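Local coordinates for protein leucine aminopeptidase 1 (Caenorhabditis elegans, PDB 2HC9) that releases amino acids, preferably leucine, from the N-termini of peptides with the help of two zinc ions per subunit, and probably acts as a digestive enzyme, at residues L236-I247 against V290-A300; R338-K349 against A437-I445. The protein carries 1 engineered substitution. All blocks are in the same frame, centred on the assembly; numbering follows the deposited sequence. Where two conformers were deposited one is given.

Interaction 1 of 2, residues L236-I247 against V290-A300; sequences LSHEVPGSTEHI and VKHGFSQTLHA
Leu236 and Ala300 form an antiparallel hydrogen-bonded pair, each backbone N donating to the other's O over 2.9 Å. In the non-hydrogen-bonded pair that follows, Ser237 OG meets the edge of the His299 ring in its plane, hydrogen-bonded to ND1 at 2.8 Å. His238 pairs with Leu298 through the backbone, and its side chain bonds the loop before the strand. With CG anti to the backbone N (chi1 175°), its ring extends toward residues 290-296, where NE2 donates to Phe294 O (2.8 Å), nearly in the ring plane. Val290 CG2 lies over one ring face in a CH-pi contact; together these partners help to fix the imidazole's rotation.

Beyond it the strand ends and the chain turns. Val240 N donates to Thr297 OG1 at 3.0 Å, and Val240 begins a type II turn ending at Ser243, whose OG lies 2.8 Å from the same Thr297 OG1 and donates to Glu245 O. One threonine hydroxyl thus sits between the two ends of the turn. Next, Gln296, its chain bent at chi2 (-63°), brings OE1 to Glu245 N, a short and nearly straight bond of 2.7 Å, while water 1 links its NE2 to Thr244 N. His246 brings CD2 to 3.6 Å from Thr297 CB. At Ile247 the pairing has become parallel: its N donates to Thr297 O, and its O accepts from His299 N. Ile247 CG2 packs on Leu298 CD1 (3.7 Å), with Tyr286 of helix 277-290 also against Leu298.

Strand 297-307 therefore lies between strands 232-238 and 246-254, antiparallel to the first and parallel to the second, an arrangement belonging to the mixed central sheet of the M17 catalytic domain, here at the strand ends, away from the zinc site.

Interaction 2 of 2, residues R338-K349 against A437-I445; sequences RLILADGVFYAK and AGLLIGAHI. Engineered in segment 437-445: Leu440 (natural residue Phe). With BCT (bicarbonate ion), chain D.
Arg338 sets its CG between the backbone N and carbonyl carbon (chi1 65°) and bends again at chi3, which leads the guanidinium out past the start of the helix segment and over Ala437. Ala437 CB sits over the centre of one guanidinium face, 3.5 Å from CZ. Bicarbonate lies at the guanidinium's edge: its O3 accepts from both Arg338 N and NE (2.8 Å from NE), and O2 lies in the guanidinium plane, accepting from NH2 along an almost straight bond (171°). Gly337 N adds another donor to the ion, and NH1 is held by Asn423 O.

Farther along, the helix segments cross at -37°, and Ile441 enters as a knob among Arg338, Leu341, Ala342 and Val345, its CD1 3.7 Å from Leu341 CD1. The engineered Leu440, phenylalanine in nature, lays CD1 across the Arg338 aliphatic chain, 3.6 Å from CG. Ala342 CB approaches His444 CD2 obliquely at 3.6 Å, while His444 ND1 is hydrogen-bonded to Ser324 OG. Phe346 turns its ring edge to His444 O (3.2 Å from CD1). Ile445 CG2 packs against Phe346 CA and Lys349 CD, and water 2 bridges Lys349 NZ to Ile445 O.

A methionine in place of Arg338 has neither NE nor NH2 to donate, and the bicarbonate would probably be held more loosely on this side. Apolar packing thus steadies the arm of an arginine, predicted to be catalytic, whose polar end grips an anion beside the two-zinc site.

In the fold
Both contacts belong to the catalytic domain, their centres 22 Å apart and their nearest atoms about 6 Å, without touching. Interaction 1 is partly buried and ties strands and their connecting turn at the end of the central sheet through backbone and side-chain hydrogen bonds. Interaction 2 is buried, and its two segments meet mostly through apolar contacts, with no direct hydrogen bond between them. Strand 246-254 links the two: it starts in interaction 1, and farther along Val250 and Lys252 pack on Leu341. Strand 356-361 likewise touches Ile247 of interaction 1 and Val345 of interaction 2. Polar chemistry thus shapes the end of the sheet, where strands and turn meet, in one, and gathers round a bound anion in the other.

Interaction 1 of 2, residues L236-I247 against V290-A300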
# COMPACT_ATOMS: atom_id res chain seq x y z
N LEU A 236 40.48 -3.49 18.46
CA LEU A 236 41.25 -3.16 19.67
C LEU A 236 41.52 -4.46 20.38
O LEU A 236 40.58 -5.19 20.72
CB LEU A 236 40.43 -2.26 20.60
CG LEU A 236 39.74 -1.07 19.90
CD1 LEU A 236 38.99 -0.24 20.95
CD2 LEU A 236 40.78 -0.21 19.13
N SER A 237 42.80 -4.76 20.61
CA SER A 237 43.16 -6.03 21.28
C SER A 237 43.84 -5.79 22.62
O SER A 237 44.78 -4.97 22.72
CB SER A 237 44.06 -6.87 20.37
OG SER A 237 43.34 -7.27 19.20
N HIS A 238 43.34 -6.52 23.62
CA HIS A 238 43.85 -6.57 25.00
C HIS A 238 44.38 -7.99 25.18
O HIS A 238 43.64 -8.92 25.52
CB HIS A 238 42.71 -6.28 25.97
CG HIS A 238 43.06 -6.41 27.43
ND1 HIS A 238 43.76 -5.44 28.12
CD2 HIS A 238 42.77 -7.39 28.33
CE1 HIS A 238 43.89 -5.82 29.39
NE2 HIS A 238 43.29 -6.99 29.55
N GLU A 239 45.67 -8.16 24.89
CA GLU A 239 46.26 -9.50 24.84
C GLU A 239 46.90 -9.88 26.16
O GLU A 239 47.73 -9.14 26.70
CB GLU A 239 47.22 -9.60 23.65
CG GLU A 239 46.46 -9.37 22.34
CD GLU A 239 47.28 -9.52 21.08
OE1 GLU A 239 48.36 -8.90 20.97
OE2 GLU A 239 46.80 -10.23 20.17
N VAL A 240 46.47 -11.01 26.70
CA VAL A 240 46.95 -11.47 27.99
C VAL A 240 47.65 -12.81 27.75
O VAL A 240 46.99 -13.83 27.54
CB VAL A 240 45.84 -11.58 29.08
CG1 VAL A 240 46.46 -12.11 30.39
CG2 VAL A 240 45.14 -10.21 29.34
N PRO A 241 48.99 -12.80 27.72
CA PRO A 241 49.77 -14.03 27.51
C PRO A 241 49.31 -15.09 28.48
O PRO A 241 49.11 -14.80 29.66
CB PRO A 241 51.20 -13.59 27.83
CG PRO A 241 51.22 -12.13 27.44
CD PRO A 241 49.87 -11.62 27.90
N GLY A 242 49.09 -16.29 27.96
CA GLY A 242 48.67 -17.42 28.79
C GLY A 242 47.23 -17.42 29.27
O GLY A 242 46.85 -18.26 30.08
N SER A 243 46.40 -16.50 28.80
CA SER A 243 45.02 -16.45 29.31
C SER A 243 44.31 -17.72 28.86
O SER A 243 44.61 -18.29 27.81
CB SER A 243 44.29 -15.21 28.78
OG SER A 243 44.15 -15.27 27.36
N THR A 244 43.36 -18.18 29.66
CA THR A 244 42.61 -19.38 29.28
C THR A 244 41.53 -19.07 28.25
O THR A 244 41.26 -19.89 27.37
CB THR A 244 42.02 -20.09 30.51
OG1 THR A 244 41.11 -19.22 31.18
CG2 THR A 244 43.11 -20.41 31.48
N GLU A 245 40.93 -17.88 28.35
CA GLU A 245 39.91 -17.42 27.38
C GLU A 245 40.44 -16.43 26.35
O GLU A 245 41.40 -15.69 26.58
CB GLU A 245 38.70 -16.79 28.09
CG GLU A 245 38.08 -17.65 29.21
CD GLU A 245 37.56 -19.01 28.75
OE1 GLU A 245 37.28 -19.20 27.54
OE2 GLU A 245 37.44 -19.91 29.61
N HIS A 246 39.77 -16.40 25.19
CA HIS A 246 40.13 -15.51 24.11
C HIS A 246 38.80 -15.06 23.53
O HIS A 246 38.14 -15.82 22.82
CB HIS A 246 40.96 -16.28 23.06
CG HIS A 246 42.32 -16.64 23.56
ND1 HIS A 246 42.55 -17.75 24.34
CD2 HIS A 246 43.50 -15.99 23.47
CE1 HIS A 246 43.82 -17.79 24.68
NE2 HIS A 246 44.42 -16.74 24.17
N ILE A 247 38.39 -13.85 23.93
CA ILE A 247 36.99 -13.42 23.76
C ILE A 247 36.97 -12.28 22.75
O ILE A 247 37.77 -11.35 22.86
CB ILE A 247 36.39 -12.95 25.12
CG1 ILE A 247 36.43 -14.10 26.15
CG2 ILE A 247 34.98 -12.40 24.94
CD1 ILE A 247 36.31 -13.66 27.61
N VAL A 290 38.23 -3.31 30.36
CA VAL A 290 39.70 -3.18 30.31
C VAL A 290 40.20 -2.19 31.38
O VAL A 290 41.33 -2.30 31.86
CB VAL A 290 40.21 -2.85 28.86
CG1 VAL A 290 41.72 -2.51 28.86
CG2 VAL A 290 39.98 -4.08 27.96
N LYS A 291 39.33 -1.27 31.79
CA LYS A 291 39.67 -0.34 32.86
C LYS A 291 39.80 -1.03 34.21
O LYS A 291 40.33 -0.45 35.18
CB LYS A 291 38.63 0.79 32.96
CG LYS A 291 38.73 1.80 31.83
CD LYS A 291 37.54 2.75 31.89
CE LYS A 291 37.69 3.87 30.87
NZ LYS A 291 38.79 4.79 31.26
N HIS A 292 39.34 -2.27 34.29
CA HIS A 292 39.29 -2.93 35.58
C HIS A 292 40.00 -4.28 35.62
O HIS A 292 39.49 -5.25 36.17
CB HIS A 292 37.86 -2.94 36.10
CG HIS A 292 37.37 -1.57 36.45
ND1 HIS A 292 37.59 -1.00 37.68
CD2 HIS A 292 36.74 -0.63 35.70
CE1 HIS A 292 37.12 0.23 37.68
NE2 HIS A 292 36.59 0.48 36.50
N GLY A 293 41.22 -4.29 35.09
CA GLY A 293 42.12 -5.41 35.29
C GLY A 293 41.63 -6.69 34.63
O GLY A 293 41.70 -7.77 35.21
N PHE A 294 41.11 -6.57 33.41
CA PHE A 294 40.52 -7.73 32.74
C PHE A 294 41.58 -8.80 32.43
O PHE A 294 42.58 -8.54 31.73
CB PHE A 294 39.82 -7.32 31.44
CG PHE A 294 38.89 -8.38 30.89
CD1 PHE A 294 37.60 -8.52 31.41
CD2 PHE A 294 39.29 -9.19 29.82
CE1 PHE A 294 36.72 -9.50 30.89
CE2 PHE A 294 38.42 -10.16 29.30
CZ PHE A 294 37.14 -10.32 29.84
N SER A 295 41.34 -9.99 32.95
CA SER A 295 42.40 -10.98 33.11
C SER A 295 42.53 -11.91 31.89
O SER A 295 43.46 -12.72 31.82
CB SER A 295 42.15 -11.82 34.36
OG SER A 295 41.01 -12.66 34.18
N GLN A 296 41.58 -11.82 30.95
CA GLN A 296 41.60 -12.70 29.77
C GLN A 296 41.89 -11.90 28.52
O GLN A 296 41.85 -10.68 28.52
CB GLN A 296 40.27 -13.44 29.65
CG GLN A 296 39.89 -14.19 30.90
CD GLN A 296 40.89 -15.28 31.24
OE1 GLN A 296 41.29 -16.07 30.37
NE2 GLN A 296 41.33 -15.31 32.50
N THR A 297 42.21 -12.59 27.43
CA THR A 297 42.46 -11.89 26.21
C THR A 297 41.10 -11.46 25.66
O THR A 297 40.13 -12.24 25.67
CB THR A 297 43.19 -12.80 25.20
OG1 THR A 297 44.53 -13.02 25.66
CG2 THR A 297 43.23 -12.15 23.81
N LEU A 298 41.02 -10.20 25.21
CA LEU A 298 39.74 -9.59 24.83
C LEU A 298 39.97 -8.73 23.60
O LEU A 298 40.96 -7.98 23.55
CB LEU A 298 39.18 -8.72 25.97
CG LEU A 298 37.80 -8.09 25.73
CD1 LEU A 298 36.71 -9.19 25.58
CD2 LEU A 298 37.44 -7.08 26.85
N HIS A 299 39.06 -8.82 22.63
CA HIS A 299 39.16 -8.01 21.41
C HIS A 299 37.81 -7.31 21.15
O HIS A 299 36.75 -7.93 21.32
CB HIS A 299 39.49 -8.87 20.19
CG HIS A 299 40.64 -9.83 20.38
ND1 HIS A 299 41.95 -9.48 20.13
CD2 HIS A 299 40.66 -11.13 20.77
CE1 HIS A 299 42.74 -10.52 20.35
NE2 HIS A 299 41.98 -11.53 20.75
N ALA A 300 37.86 -6.05 20.76
CA ALA A 300 36.67 -5.37 20.19
C ALA A 300 36.91 -5.29 18.69
O ALA A 300 37.95 -4.80 18.25
CB ALA A 300 36.50 -3.98 20.80
O HOH W 1 43.69 -17.32 32.54

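Interaction 2 of 2, residues R338-K349 against A437-I445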
# COMPACT_ATOMS: atom_id res chain seq x y z
N ARG A 338 24.38 -8.15 8.59
CA ARG A 338 24.78 -9.54 8.68
C ARG A 338 25.98 -9.84 7.75
O ARG A 338 26.82 -10.69 8.08
CB ARG A 338 23.59 -10.47 8.40
CG ARG A 338 23.05 -10.37 6.94
CD ARG A 338 21.65 -11.03 6.84
NE ARG A 338 20.63 -10.16 7.43
CZ ARG A 338 19.32 -10.42 7.36
NH1 ARG A 338 18.88 -11.50 6.70
NH2 ARG A 338 18.45 -9.57 7.91
N LEU A 339 26.07 -9.13 6.63
CA LEU A 339 27.22 -9.27 5.70
C LEU A 339 28.49 -8.79 6.40
O LEU A 339 29.51 -9.46 6.41
CB LEU A 339 27.01 -8.43 4.43
CG LEU A 339 25.84 -8.92 3.51
CD1 LEU A 339 25.65 -7.96 2.35
CD2 LEU A 339 26.11 -10.34 3.00
N ILE A 340 28.43 -7.60 6.99
CA ILE A 340 29.65 -7.06 7.59
C ILE A 340 30.08 -7.88 8.81
O ILE A 340 31.28 -8.08 9.04
CB ILE A 340 29.57 -5.54 7.87
CG1 ILE A 340 28.67 -5.22 9.08
CG2 ILE A 340 29.08 -4.78 6.59
CD1 ILE A 340 28.61 -3.70 9.47
N LEU A 341 29.09 -8.36 9.59
CA LEU A 341 29.38 -9.18 10.75
C LEU A 341 29.91 -10.55 10.37
O LEU A 341 30.68 -11.11 11.12
CB LEU A 341 28.16 -9.32 11.66
CG LEU A 341 27.70 -8.03 12.37
CD1 LEU A 341 26.28 -8.21 12.88
CD2 LEU A 341 28.65 -7.65 13.53
N ALA A 342 29.48 -11.11 9.23
CA ALA A 342 30.05 -12.38 8.75
C ALA A 342 31.58 -12.26 8.61
O ALA A 342 32.35 -13.18 8.96
CB ALA A 342 29.42 -12.77 7.37
N ASP A 343 32.05 -11.12 8.10
CA ASP A 343 33.50 -10.90 8.03
C ASP A 343 34.13 -10.72 9.42
O ASP A 343 35.21 -11.25 9.70
CB ASP A 343 33.80 -9.66 7.19
CG ASP A 343 33.62 -9.89 5.69
OD1 ASP A 343 33.35 -11.05 5.25
OD2 ASP A 343 33.74 -8.89 4.95
N GLY A 344 33.46 -9.95 10.28
CA GLY A 344 34.02 -9.66 11.62
C GLY A 344 34.17 -10.92 12.46
O GLY A 344 35.20 -11.12 13.13
N VAL A 345 33.17 -11.79 12.40
CA VAL A 345 33.18 -13.01 13.17
C VAL A 345 34.21 -14.02 12.59
O VAL A 345 34.94 -14.70 13.32
CB VAL A 345 31.74 -13.58 13.27
CG1 VAL A 345 31.74 -14.97 13.76
CG2 VAL A 345 30.87 -12.72 14.20
N PHE A 346 34.29 -14.10 11.27
CA PHE A 346 35.32 -14.93 10.65
C PHE A 346 36.74 -14.45 11.02
O PHE A 346 37.62 -15.23 11.39
CB PHE A 346 35.18 -14.99 9.13
CG PHE A 346 36.16 -15.93 8.49
CD1 PHE A 346 35.90 -17.31 8.49
CD2 PHE A 346 37.35 -15.46 7.94
CE1 PHE A 346 36.83 -18.20 7.90
CE2 PHE A 346 38.29 -16.33 7.39
CZ PHE A 346 38.02 -17.71 7.35
N TYR A 347 36.95 -13.15 10.93
CA TYR A 347 38.23 -12.58 11.37
C TYR A 347 38.55 -12.95 12.82
O TYR A 347 39.69 -13.34 13.13
CB TYR A 347 38.22 -11.06 11.20
CG TYR A 347 39.55 -10.40 11.49
CD1 TYR A 347 40.47 -10.19 10.47
CD2 TYR A 347 39.89 -10.00 12.79
CE1 TYR A 347 41.70 -9.54 10.71
CE2 TYR A 347 41.12 -9.37 13.04
CZ TYR A 347 41.99 -9.14 12.01
OH TYR A 347 43.19 -8.51 12.29
N ALA A 348 37.57 -12.80 13.71
CA ALA A 348 37.78 -13.11 15.13
C ALA A 348 38.19 -14.56 15.30
O ALA A 348 39.08 -14.85 16.09
CB ALA A 348 36.51 -12.82 15.95
N LYS A 349 37.54 -15.46 14.56
CA LYS A 349 37.89 -16.89 14.66
C LYS A 349 39.26 -17.17 14.07
O LYS A 349 40.11 -17.73 14.73
CB LYS A 349 36.86 -17.79 13.94
CG LYS A 349 37.22 -19.28 14.05
CD LYS A 349 36.24 -20.17 13.31
CE LYS A 349 36.64 -21.65 13.49
NZ LYS A 349 35.75 -22.54 12.76
N ALA A 437 18.58 -14.22 10.07
CA ALA A 437 19.56 -13.15 9.94
C ALA A 437 20.85 -13.53 10.69
O ALA A 437 21.94 -13.35 10.17
CB ALA A 437 18.97 -11.82 10.51
N GLY A 438 20.72 -14.06 11.90
CA GLY A 438 21.91 -14.49 12.64
C GLY A 438 22.62 -15.66 11.99
O GLY A 438 23.85 -15.75 12.02
N LEU A 439 21.86 -16.57 11.38
CA LEU A 439 22.44 -17.76 10.73
C LEU A 439 23.26 -17.39 9.51
O LEU A 439 24.21 -18.10 9.18
CB LEU A 439 21.34 -18.76 10.33
CG LEU A 439 20.66 -19.48 11.51
CD1 LEU A 439 19.48 -20.33 10.96
CD2 LEU A 439 21.68 -20.34 12.26
N LEU A 440 22.92 -16.29 8.84
CA LEU A 440 23.77 -15.84 7.73
C LEU A 440 25.18 -15.54 8.29
O LEU A 440 26.17 -15.94 7.70
CB LEU A 440 23.20 -14.57 7.05
CG LEU A 440 24.00 -13.96 5.89
CD1 LEU A 440 25.29 -13.16 6.28
CD2 LEU A 440 24.23 -14.98 4.72
N ILE A 441 25.24 -14.85 9.43
CA ILE A 441 26.53 -14.57 10.08
C ILE A 441 27.25 -15.88 10.42
O ILE A 441 28.42 -16.10 10.03
CB ILE A 441 26.33 -13.74 11.38
CG1 ILE A 441 25.69 -12.37 11.07
CG2 ILE A 441 27.67 -13.54 12.10
CD1 ILE A 441 25.10 -11.68 12.31
N GLY A 442 26.55 -16.76 11.14
CA GLY A 442 27.18 -18.00 11.61
C GLY A 442 27.58 -18.97 10.51
O GLY A 442 28.47 -19.80 10.71
N ALA A 443 26.95 -18.87 9.35
CA ALA A 443 27.27 -19.75 8.22
C ALA A 443 28.74 -19.61 7.77
O ALA A 443 29.25 -20.46 7.05
CB ALA A 443 26.31 -19.48 7.03
N HIS A 444 29.40 -18.53 8.18
CA HIS A 444 30.78 -18.28 7.77
C HIS A 444 31.79 -18.74 8.81
O HIS A 444 33.01 -18.70 8.56
CB HIS A 444 30.93 -16.79 7.42
CG HIS A 444 30.12 -16.42 6.21
ND1 HIS A 444 30.58 -16.60 4.93
CD2 HIS A 444 28.81 -16.10 6.09
CE1 HIS A 444 29.62 -16.33 4.07
NE2 HIS A 444 28.53 -16.02 4.75
N ILE A 445 31.28 -19.23 9.95
CA ILE A 445 32.10 -19.93 10.95
C ILE A 445 31.50 -21.28 11.40
O ILE A 445 31.59 -21.64 12.57
CB ILE A 445 32.39 -19.00 12.18
CG1 ILE A 445 31.09 -18.45 12.79
CG2 ILE A 445 33.36 -17.85 11.79
CD1 ILE A 445 31.24 -18.16 14.31
C BCT D . 20.84 -6.71 8.70
O1 BCT D . 21.30 -5.57 8.81
O2 BCT D . 19.69 -7.00 9.12
O3 BCT D . 21.55 -7.63 8.11
O HOH W 2 33.52 -22.17 14.46